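Local coordinates for Serine/threonine-protein kinase Tel1 (Chaetomium thermophilum, PDB 6SKY), which probably phosphorylates serine and threonine residues in proteins as a DNA damage sensor that activates checkpoint signalling, at residues A[1658-1663]-A[1798-1803]. Residues are numbered along the deposited sequence; the frame is centred on the assembly and turned at random.
Sequences QEYRRL and FPFVVH
Tyr-1660 and Pro-1799 meet between helices 1657-1663 and 1793-1808: CG of the proline ring lies 3.5 Å from Tyr-1660 CZ at the phenol end, and the two side chains cross at about a right angle. Next to it, the ring of Phe-1800 reaches across to helix 1657-1663, its plane turned 70° from that of Tyr-1660 and the ring centroids 5.9 Å apart. CD1 of Leu-1663 comes up to the edge of the Phe-1800 ring, 4.0 Å from CE2. With CG anti to its carbonyl carbon (chi1 -56°), Phe-1800 brings CZ up to CA of Tyr-1660. Apolar packing of this kind between helices distant in sequence is consistent with the alpha-solenoid character of this kinase, far from the nucleotide site; here the segment axes come no nearer than 11.8 Å, at a crossing angle of -69°, the large side chains spanning the distance. Replacing Tyr-1660 with an alanine would probably open a gap beside Pro-1799 and take an aromatic neighbour from Phe-1800. Outside these contacts, Tyr-1848 of helix 1836-1849 meets both aromatic rings, edge-to-face in the case of Phe-1800, while Leu-1674 and Leu-1677 of helix 1670-1684 touch Phe-1800 and Leu-1663 respectively.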
ATOM      1  N   GLN A1658      21.329 -28.169 -32.601  1.00 42.00           N
ATOM      2  CA  GLN A1658      21.624 -29.375 -31.840  1.00 42.00           C
ATOM      3  C   GLN A1658      21.791 -30.578 -32.754  1.00 42.00           C
ATOM      4  O   GLN A1658      22.651 -31.428 -32.513  1.00 42.00           O
ATOM      5  CB  GLN A1658      20.528 -29.631 -30.817  1.00 42.00           C
ATOM      6  CG  GLN A1658      20.943 -29.347 -29.398  1.00 42.00           C
ATOM      7  CD  GLN A1658      20.454 -30.408 -28.436  1.00 42.00           C
ATOM      8  OE1 GLN A1658      19.742 -31.335 -28.825  1.00 42.00           O
ATOM      9  NE2 GLN A1658      20.839 -30.285 -27.174  1.00 42.00           N
ATOM     10  N   GLU A1659      21.004 -30.656 -33.824  1.00 41.31           N
ATOM     11  CA  GLU A1659      21.161 -31.765 -34.756  1.00 41.31           C
ATOM     12  C   GLU A1659      22.428 -31.615 -35.581  1.00 41.31           C
ATOM     13  O   GLU A1659      23.128 -32.597 -35.833  1.00 41.31           O
ATOM     14  CB  GLU A1659      19.946 -31.865 -35.666  1.00 41.31           C
ATOM     15  CG  GLU A1659      18.760 -31.066 -35.188  1.00 41.31           C
ATOM     16  CD  GLU A1659      18.146 -31.591 -33.901  1.00 41.31           C
ATOM     17  OE1 GLU A1659      18.403 -32.759 -33.543  1.00 41.31           O
ATOM     18  OE2 GLU A1659      17.404 -30.827 -33.244  1.00 41.31           O
ATOM     19  N   TYR A1660      22.741 -30.397 -36.011  1.00 35.55           N
ATOM     20  CA  TYR A1660      23.976 -30.187 -36.746  1.00 35.55           C
ATOM     21  C   TYR A1660      25.186 -30.493 -35.886  1.00 35.55           C
ATOM     22  O   TYR A1660      26.233 -30.882 -36.408  1.00 35.55           O
ATOM     23  CB  TYR A1660      24.061 -28.754 -37.254  1.00 35.55           C
ATOM     24  CG  TYR A1660      22.886 -28.287 -38.064  1.00 35.55           C
ATOM     25  CD1 TYR A1660      22.046 -29.175 -38.692  1.00 35.55           C
ATOM     26  CD2 TYR A1660      22.627 -26.942 -38.200  1.00 35.55           C
ATOM     27  CE1 TYR A1660      20.981 -28.733 -39.421  1.00 35.55           C
ATOM     28  CE2 TYR A1660      21.576 -26.496 -38.929  1.00 35.55           C
ATOM     29  CZ  TYR A1660      20.753 -27.389 -39.534  1.00 35.55           C
ATOM     30  OH  TYR A1660      19.697 -26.919 -40.262  1.00 35.55           O
ATOM     31  N   ARG A1661      25.074 -30.315 -34.572  1.00 44.53           N
ATOM     32  CA  ARG A1661      26.196 -30.635 -33.701  1.00 44.53           C
ATOM     33  C   ARG A1661      26.230 -32.102 -33.327  1.00 44.53           C
ATOM     34  O   ARG A1661      27.298 -32.627 -33.007  1.00 44.53           O
ATOM     35  CB  ARG A1661      26.151 -29.773 -32.448  1.00 44.53           C
ATOM     36  CG  ARG A1661      26.523 -28.353 -32.749  1.00 44.53           C
ATOM     37  CD  ARG A1661      26.211 -27.421 -31.621  1.00 44.53           C
ATOM     38  NE  ARG A1661      26.448 -26.046 -32.039  1.00 44.53           N
ATOM     39  CZ  ARG A1661      26.226 -24.988 -31.276  1.00 44.53           C
ATOM     40  NH1 ARG A1661      25.761 -25.138 -30.046  1.00 44.53           N
ATOM     41  NH2 ARG A1661      26.472 -23.778 -31.746  1.00 44.53           N
ATOM     42  N   ARG A1662      25.086 -32.776 -33.355  1.00 46.80           N
ATOM     43  CA  ARG A1662      25.086 -34.218 -33.162  1.00 46.80           C
ATOM     44  C   ARG A1662      25.691 -34.927 -34.362  1.00 46.80           C
ATOM     45  O   ARG A1662      26.450 -35.887 -34.204  1.00 46.80           O
ATOM     46  CB  ARG A1662      23.665 -34.707 -32.914  1.00 46.80           C
ATOM     47  CG  ARG A1662      23.569 -36.185 -32.664  1.00 46.80           C
ATOM     48  CD  ARG A1662      22.132 -36.640 -32.643  1.00 46.80           C
ATOM     49  NE  ARG A1662      21.503 -36.516 -33.951  1.00 46.80           N
ATOM     50  CZ  ARG A1662      21.606 -37.425 -34.915  1.00 46.80           C
ATOM     51  NH1 ARG A1662      22.321 -38.522 -34.720  1.00 46.80           N
ATOM     52  NH2 ARG A1662      20.998 -37.236 -36.077  1.00 46.80           N
ATOM     53  N   LEU A1663      25.368 -34.469 -35.571  1.00 44.50           N
ATOM     54  CA  LEU A1663      25.909 -35.086 -36.776  1.00 44.50           C
ATOM     55  C   LEU A1663      27.404 -34.832 -36.902  1.00 44.50           C
ATOM     56  O   LEU A1663      28.208 -35.767 -36.927  1.00 44.50           O
ATOM     57  CB  LEU A1663      25.175 -34.558 -38.001  1.00 44.50           C
ATOM     58  CG  LEU A1663      23.704 -34.921 -38.075  1.00 44.50           C
ATOM     59  CD1 LEU A1663      23.039 -34.168 -39.194  1.00 44.50           C
ATOM     60  CD2 LEU A1663      23.578 -36.397 -38.292  1.00 44.50           C
ATOM     61  N   PHE A1798      21.448 -29.171 -46.231  1.00 32.11           N
ATOM     62  CA  PHE A1798      21.686 -27.838 -46.780  1.00 32.11           C
ATOM     63  C   PHE A1798      22.817 -27.072 -46.102  1.00 32.11           C
ATOM     64  O   PHE A1798      23.681 -26.533 -46.819  1.00 32.11           O
ATOM     65  CB  PHE A1798      20.372 -27.059 -46.736  1.00 32.11           C
ATOM     66  CG  PHE A1798      20.366 -25.840 -47.574  1.00 32.11           C
ATOM     67  CD1 PHE A1798      20.277 -25.936 -48.939  1.00 32.11           C
ATOM     68  CD2 PHE A1798      20.433 -24.594 -47.000  1.00 32.11           C
ATOM     69  CE1 PHE A1798      20.269 -24.822 -49.709  1.00 32.11           C
ATOM     70  CE2 PHE A1798      20.423 -23.476 -47.771  1.00 32.11           C
ATOM     71  CZ  PHE A1798      20.341 -23.589 -49.126  1.00 32.11           C
ATOM     72  N   PRO A1799      22.883 -26.962 -44.769  1.00 29.89           N
ATOM     73  CA  PRO A1799      23.977 -26.186 -44.175  1.00 29.89           C
ATOM     74  C   PRO A1799      25.348 -26.741 -44.484  1.00 29.89           C
ATOM     75  O   PRO A1799      26.282 -25.972 -44.726  1.00 29.89           O
ATOM     76  CB  PRO A1799      23.664 -26.256 -42.679  1.00 29.89           C
ATOM     77  CG  PRO A1799      22.248 -26.500 -42.613  1.00 29.89           C
ATOM     78  CD  PRO A1799      21.951 -27.415 -43.727  1.00 29.89           C
ATOM     79  N   PHE A1800      25.499 -28.061 -44.479  1.00 30.55           N
ATOM     80  CA  PHE A1800      26.798 -28.654 -44.749  1.00 30.55           C
ATOM     81  C   PHE A1800      27.248 -28.362 -46.170  1.00 30.55           C
ATOM     82  O   PHE A1800      28.423 -28.083 -46.411  1.00 30.55           O
ATOM     83  CB  PHE A1800      26.743 -30.154 -44.504  1.00 30.55           C
ATOM     84  CG  PHE A1800      26.289 -30.521 -43.135  1.00 30.55           C
ATOM     85  CD1 PHE A1800      26.979 -30.094 -42.028  1.00 30.55           C
ATOM     86  CD2 PHE A1800      25.187 -31.306 -42.951  1.00 30.55           C
ATOM     87  CE1 PHE A1800      26.566 -30.434 -40.777  1.00 30.55           C
ATOM     88  CE2 PHE A1800      24.781 -31.643 -41.696  1.00 30.55           C
ATOM     89  CZ  PHE A1800      25.473 -31.206 -40.613  1.00 30.55           C
ATOM     90  N   VAL A1801      26.321 -28.404 -47.122  1.00 30.20           N
ATOM     91  CA  VAL A1801      26.670 -28.117 -48.505  1.00 30.20           C
ATOM     92  C   VAL A1801      27.081 -26.664 -48.656  1.00 30.20           C
ATOM     93  O   VAL A1801      28.102 -26.353 -49.285  1.00 30.20           O
ATOM     94  CB  VAL A1801      25.498 -28.469 -49.434  1.00 30.20           C
ATOM     95  CG1 VAL A1801      25.821 -28.087 -50.848  1.00 30.20           C
ATOM     96  CG2 VAL A1801      25.193 -29.936 -49.354  1.00 30.20           C
ATOM     97  N   VAL A1802      26.289 -25.748 -48.097  1.00 28.06           N
ATOM     98  CA  VAL A1802      26.619 -24.330 -48.196  1.00 28.06           C
ATOM     99  C   VAL A1802      27.993 -24.060 -47.604  1.00 28.06           C
ATOM    100  O   VAL A1802      28.819 -23.361 -48.199  1.00 28.06           O
ATOM    101  CB  VAL A1802      25.540 -23.479 -47.513  1.00 28.06           C
ATOM    102  CG1 VAL A1802      26.002 -22.066 -47.407  1.00 28.06           C
ATOM    103  CG2 VAL A1802      24.269 -23.541 -48.288  1.00 28.06           C
ATOM    104  N   HIS A1803      28.266 -24.624 -46.428  1.00 27.09           N
ATOM    105  CA  HIS A1803      29.555 -24.392 -45.796  1.00 27.09           C
ATOM    106  C   HIS A1803      30.693 -24.977 -46.614  1.00 27.09           C
ATOM    107  O   HIS A1803      31.740 -24.344 -46.756  1.00 27.09           O
ATOM    108  CB  HIS A1803      29.572 -24.969 -44.389  1.00 27.09           C
ATOM    109  CG  HIS A1803      30.919 -24.931 -43.745  1.00 27.09           C
ATOM    110  ND1 HIS A1803      31.517 -26.044 -43.204  1.00 27.09           N
ATOM    111  CD2 HIS A1803      31.790 -23.915 -43.569  1.00 27.09           C
ATOM    112  CE1 HIS A1803      32.698 -25.716 -42.718  1.00 27.09           C
ATOM    113  NE2 HIS A1803      32.887 -24.428 -42.927  1.00 27.09           N
TER